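Local coordinates for protein enolase (alpha proteobacterium BAL199, PDB 3UGV) that probably catalyses a magnesium-dependent reaction that begins with proton abstraction next to a carboxylate, as in other enolase-superfamily enzymes, at residues 85-93 and 123-131. Residues are numbered along the deposited sequence; the frame is centred on the assembly and turned at random.
Sequences YLVPALHDM and LSMIAASGV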
ATOM      1  N   TYR F  85     -27.443  32.428 -13.776  1.00 43.33           N
ATOM      2  CA  TYR F  85     -26.566  31.652 -14.641  1.00 44.45           C
ATOM      3  C   TYR F  85     -27.289  30.375 -15.058  1.00 46.19           C
ATOM      4  O   TYR F  85     -27.188  29.939 -16.207  1.00 44.00           O
ATOM      5  CB  TYR F  85     -25.245  31.290 -13.958  1.00 45.34           C
ATOM      6  CG  TYR F  85     -24.683  32.308 -12.985  1.00 46.20           C
ATOM      7  CD1 TYR F  85     -24.848  33.680 -13.178  1.00 43.06           C
ATOM      8  CD2 TYR F  85     -23.980  31.884 -11.862  1.00 43.06           C
ATOM      9  CE1 TYR F  85     -24.327  34.597 -12.263  1.00 44.36           C
ATOM     10  CE2 TYR F  85     -23.460  32.778 -10.953  1.00 35.15           C
ATOM     11  CZ  TYR F  85     -23.629  34.130 -11.147  1.00 41.78           C
ATOM     12  OH  TYR F  85     -23.094  34.997 -10.211  1.00 41.86           O
ATOM     13  N   LEU F  86     -28.028  29.795 -14.115  1.00 46.80           N
ATOM     14  CA  LEU F  86     -28.680  28.498 -14.307  1.00 42.73           C
ATOM     15  C   LEU F  86     -29.892  28.558 -15.227  1.00 47.55           C
ATOM     16  O   LEU F  86     -30.088  27.658 -16.041  1.00 47.14           O
ATOM     17  CB  LEU F  86     -29.077  27.868 -12.964  1.00 33.27           C
ATOM     18  CG  LEU F  86     -27.896  27.457 -12.084  1.00 33.42           C
ATOM     19  CD1 LEU F  86     -28.350  27.159 -10.653  1.00 24.11           C
ATOM     20  CD2 LEU F  86     -27.138  26.284 -12.703  1.00 32.20           C
ATOM     21  N   VAL F  87     -30.710  29.599 -15.089  1.00 44.37           N
ATOM     22  CA  VAL F  87     -31.868  29.751 -15.968  1.00 45.21           C
ATOM     23  C   VAL F  87     -31.478  29.819 -17.458  1.00 53.18           C
ATOM     24  O   VAL F  87     -32.032  29.086 -18.284  1.00 56.75           O
ATOM     25  CB  VAL F  87     -32.715  30.967 -15.588  1.00 45.09           C
ATOM     26  CG1 VAL F  87     -33.461  31.491 -16.809  1.00 49.50           C
ATOM     27  CG2 VAL F  87     -33.672  30.607 -14.467  1.00 37.51           C
ATOM     28  N   PRO F  88     -30.519  30.692 -17.811  1.00 46.97           N
ATOM     29  CA  PRO F  88     -30.095  30.692 -19.213  1.00 47.94           C
ATOM     30  C   PRO F  88     -29.508  29.348 -19.607  1.00 44.13           C
ATOM     31  O   PRO F  88     -29.744  28.889 -20.714  1.00 53.66           O
ATOM     32  CB  PRO F  88     -29.016  31.777 -19.254  1.00 50.18           C
ATOM     33  CG  PRO F  88     -29.351  32.678 -18.117  1.00 51.00           C
ATOM     34  CD  PRO F  88     -29.880  31.772 -17.043  1.00 50.46           C
ATOM     35  N   ALA F  89     -28.754  28.721 -18.714  1.00 43.38           N
ATOM     36  CA  ALA F  89     -28.171  27.419 -19.021  1.00 41.50           C
ATOM     37  C   ALA F  89     -29.255  26.386 -19.315  1.00 43.11           C
ATOM     38  O   ALA F  89     -29.114  25.563 -20.219  1.00 47.09           O
ATOM     39  CB  ALA F  89     -27.286  26.947 -17.886  1.00 29.57           C
ATOM     40  N   LEU F  90     -30.333  26.432 -18.542  1.00 42.23           N
ATOM     41  CA  LEU F  90     -31.440  25.500 -18.711  1.00 42.00           C
ATOM     42  C   LEU F  90     -32.156  25.731 -20.038  1.00 42.86           C
ATOM     43  O   LEU F  90     -32.506  24.779 -20.726  1.00 40.03           O
ATOM     44  CB  LEU F  90     -32.424  25.607 -17.544  1.00 33.94           C
ATOM     45  CG  LEU F  90     -31.939  24.978 -16.242  1.00 42.61           C
ATOM     46  CD1 LEU F  90     -32.886  25.303 -15.105  1.00 36.21           C
ATOM     47  CD2 LEU F  90     -31.776  23.479 -16.407  1.00 43.13           C
ATOM     48  N   HIS F  91     -32.364  26.993 -20.399  1.00 46.13           N
ATOM     49  CA  HIS F  91     -33.036  27.314 -21.654  1.00 51.21           C
ATOM     50  C   HIS F  91     -32.161  26.970 -22.858  1.00 53.32           C
ATOM     51  O   HIS F  91     -32.666  26.626 -23.928  1.00 55.88           O
ATOM     52  CB  HIS F  91     -33.487  28.776 -21.677  1.00 53.70           C
ATOM     53  CG  HIS F  91     -34.628  29.067 -20.746  1.00 63.72           C
ATOM     54  ND1 HIS F  91     -35.016  30.350 -20.417  1.00 72.74           N
ATOM     55  CD2 HIS F  91     -35.471  28.238 -20.082  1.00 66.33           C
ATOM     56  CE1 HIS F  91     -36.045  30.297 -19.587  1.00 75.38           C
ATOM     57  NE2 HIS F  91     -36.341  29.028 -19.369  1.00 70.98           N
ATOM     58  N   ASP F  92     -30.847  27.039 -22.669  1.00 49.11           N
ATOM     59  CA  ASP F  92     -29.902  26.644 -23.707  1.00 47.02           C
ATOM     60  C   ASP F  92     -29.936  25.140 -23.941  1.00 47.60           C
ATOM     61  O   ASP F  92     -29.704  24.676 -25.056  1.00 42.51           O
ATOM     62  CB  ASP F  92     -28.480  27.069 -23.340  1.00 53.49           C
ATOM     63  CG  ASP F  92     -28.076  28.381 -23.981  1.00 58.37           C
ATOM     64  OD1 ASP F  92     -28.652  28.729 -25.036  1.00 66.42           O
ATOM     65  OD2 ASP F  92     -27.172  29.055 -23.432  1.00 50.12           O
ATOM     66  N   MET F  93     -30.195  24.373 -22.886  1.00 52.94           N
ATOM     67  CA  MET F  93     -30.313  22.924 -23.032  1.00 47.79           C
ATOM     68  C   MET F  93     -31.636  22.610 -23.709  1.00 48.09           C
ATOM     69  O   MET F  93     -31.732  21.691 -24.522  1.00 49.62           O
ATOM     70  CB  MET F  93     -30.208  22.212 -21.682  1.00 33.74           C
ATOM     71  CG  MET F  93     -28.783  22.034 -21.192  1.00 32.17           C
ATOM     72  SD  MET F  93     -28.672  21.616 -19.429  1.00 51.67           S
ATOM     73  CE  MET F  93     -26.893  21.520 -19.207  1.00 46.02           C
ATOM     74  N   LEU F 123     -21.500  24.255 -11.819  1.00 45.25           N
ATOM     75  CA  LEU F 123     -22.705  24.769 -12.477  1.00 45.35           C
ATOM     76  C   LEU F 123     -23.204  23.910 -13.637  1.00 37.15           C
ATOM     77  O   LEU F 123     -24.410  23.799 -13.831  1.00 36.70           O
ATOM     78  CB  LEU F 123     -22.507  26.219 -12.934  1.00 47.09           C
ATOM     79  CG  LEU F 123     -22.351  27.246 -11.805  1.00 46.50           C
ATOM     80  CD1 LEU F 123     -21.674  28.531 -12.295  1.00 45.04           C
ATOM     81  CD2 LEU F 123     -23.698  27.546 -11.145  1.00 43.39           C
ATOM     82  N   SER F 124     -22.283  23.311 -14.394  1.00 32.13           N
ATOM     83  CA  SER F 124     -22.648  22.436 -15.520  1.00 40.25           C
ATOM     84  C   SER F 124     -23.512  21.262 -15.046  1.00 37.47           C
ATOM     85  O   SER F 124     -24.587  21.003 -15.582  1.00 32.18           O
ATOM     86  CB  SER F 124     -21.401  21.870 -16.218  1.00 38.61           C
ATOM     87  OG  SER F 124     -20.452  22.866 -16.535  1.00 42.67           O
ATOM     88  N   MET F 125     -23.000  20.554 -14.044  1.00 35.29           N
ATOM     89  CA  MET F 125     -23.662  19.414 -13.446  1.00 39.22           C
ATOM     90  C   MET F 125     -25.058  19.808 -12.939  1.00 43.35           C
ATOM     91  O   MET F 125     -26.028  19.070 -13.118  1.00 42.81           O
ATOM     92  CB  MET F 125     -22.791  18.871 -12.296  1.00 39.65           C
ATOM     93  CG  MET F 125     -23.365  17.663 -11.547  1.00 29.27           C
ATOM     94  SD  MET F 125     -23.816  16.339 -12.683  1.00 43.24           S
ATOM     95  CE  MET F 125     -22.798  15.013 -12.047  1.00 28.59           C
ATOM     96  N   ILE F 126     -25.148  20.986 -12.325  1.00 40.64           N
ATOM     97  CA  ILE F 126     -26.396  21.456 -11.732  1.00 39.23           C
ATOM     98  C   ILE F 126     -27.521  21.695 -12.751  1.00 35.05           C
ATOM     99  O   ILE F 126     -28.684  21.367 -12.488  1.00 33.65           O
ATOM    100  CB  ILE F 126     -26.166  22.705 -10.865  1.00 37.29           C
ATOM    101  CG1 ILE F 126     -25.235  22.348  -9.702  1.00 34.26           C
ATOM    102  CG2 ILE F 126     -27.484  23.231 -10.330  1.00 37.44           C
ATOM    103  CD1 ILE F 126     -25.028  23.454  -8.717  1.00 33.89           C
ATOM    104  N   ALA F 127     -27.185  22.252 -13.910  1.00 27.26           N
ATOM    105  CA  ALA F 127     -28.195  22.468 -14.933  1.00 31.47           C
ATOM    106  C   ALA F 127     -28.660  21.124 -15.467  1.00 38.71           C
ATOM    107  O   ALA F 127     -29.864  20.883 -15.594  1.00 40.45           O
ATOM    108  CB  ALA F 127     -27.662  23.318 -16.045  1.00 35.37           C
ATOM    109  N   ALA F 128     -27.707  20.242 -15.756  1.00 37.52           N
ATOM    110  CA  ALA F 128     -28.033  18.896 -16.231  1.00 35.26           C
ATOM    111  C   ALA F 128     -28.861  18.086 -15.230  1.00 31.45           C
ATOM    112  O   ALA F 128     -29.732  17.336 -15.636  1.00 33.81           O
ATOM    113  CB  ALA F 128     -26.774  18.131 -16.608  1.00 26.62           C
ATOM    114  N   SER F 129     -28.576  18.227 -13.934  1.00 30.34           N
ATOM    115  CA  SER F 129     -29.291  17.468 -12.900  1.00 29.19           C
ATOM    116  C   SER F 129     -30.760  17.878 -12.829  1.00 26.02           C
ATOM    117  O   SER F 129     -31.643  17.042 -12.653  1.00 31.93           O
ATOM    118  CB  SER F 129     -28.626  17.649 -11.532  1.00 26.10           C
ATOM    119  OG  SER F 129     -27.353  17.031 -11.480  1.00 29.70           O
ATOM    120  N   GLY F 130     -31.011  19.173 -12.988  1.00 33.00           N
ATOM    121  CA  GLY F 130     -32.366  19.700 -13.005  1.00 34.84           C
ATOM    122  C   GLY F 130     -33.186  19.181 -14.171  1.00 38.18           C
ATOM    123  O   GLY F 130     -34.381  18.889 -14.028  1.00 34.44           O
ATOM    124  N   VAL F 131     -32.548  19.084 -15.336  1.00 30.90           N
ATOM    125  CA  VAL F 131     -33.198  18.530 -16.514  1.00 27.24           C
ATOM    126  C   VAL F 131     -33.477  17.070 -16.242  1.00 34.62           C
ATOM    127  O   VAL F 131     -34.578  16.584 -16.483  1.00 40.41           O
ATOM    128  CB  VAL F 131     -32.290  18.623 -17.751  1.00 34.37           C
ATOM    129  CG1 VAL F 131     -32.789  17.709 -18.852  1.00 26.60           C
ATOM    130  CG2 VAL F 131     -32.176  20.068 -18.226  1.00 35.45           C
TER
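In the N-terminal capping domain of the mandelate racemase and muconate lactonizing enzyme family, a three-stranded antiparallel sheet is backed by helices, and the first and third of these, 83-97 and 123-142, meet through Leu-86, Ala-89, Leu-90 and Met-93 on one side and Leu-123, Ala-127 and Val-131 on the other. The pair illustrates how a small residue lets larger neighbours close round it: the axes of segments 85-93 and 123-131 approach to 9.5 Å and cross at -57°, and the CA atoms of Leu-90 and Ala-127 come within 5.8 Å. The methyl group of Ala-127 faces that of Ala-89, CB to CB 4.1 Å, while Leu-86, Leu-90 and Met-93 reach it with their outer carbons. Leu-86 sends both methyls to CG2 of Ile-126, CD2 lying 3.9 Å from it, and the same CD2 also touches CD2 of Leu-123. The other branch of Leu-123, CD1, meets the Tyr-85 ring obliquely at CD2. Beyond this end, the hydroxyl of Tyr-85 hydrogen-bonds to OD2 of Asp-92 of the second subunit, and Leu-123 packs on its own counterpart there, so the helix pair also borders a subunit interface. Leu-90, besides resting on Leu-33 and Ile-59 of the sheet, slides past Val-131 in the opposite direction, its CD2 3.9 Å from Val-131 CG2 and pressed to 3.3 Å from the backbone O of Ala-127, a tight contact of a methyl with a carbonyl oxygen. No hydrogen bond joins the segments, and the contact rests on side-chain packing. Met-93 completes the seam by length: its chain is extended beyond CG (chi3 -179°), bringing SD to 4.0 Å from Val-131 CG2 and laying the terminal CE 3.7 Å from Ala-127 CB.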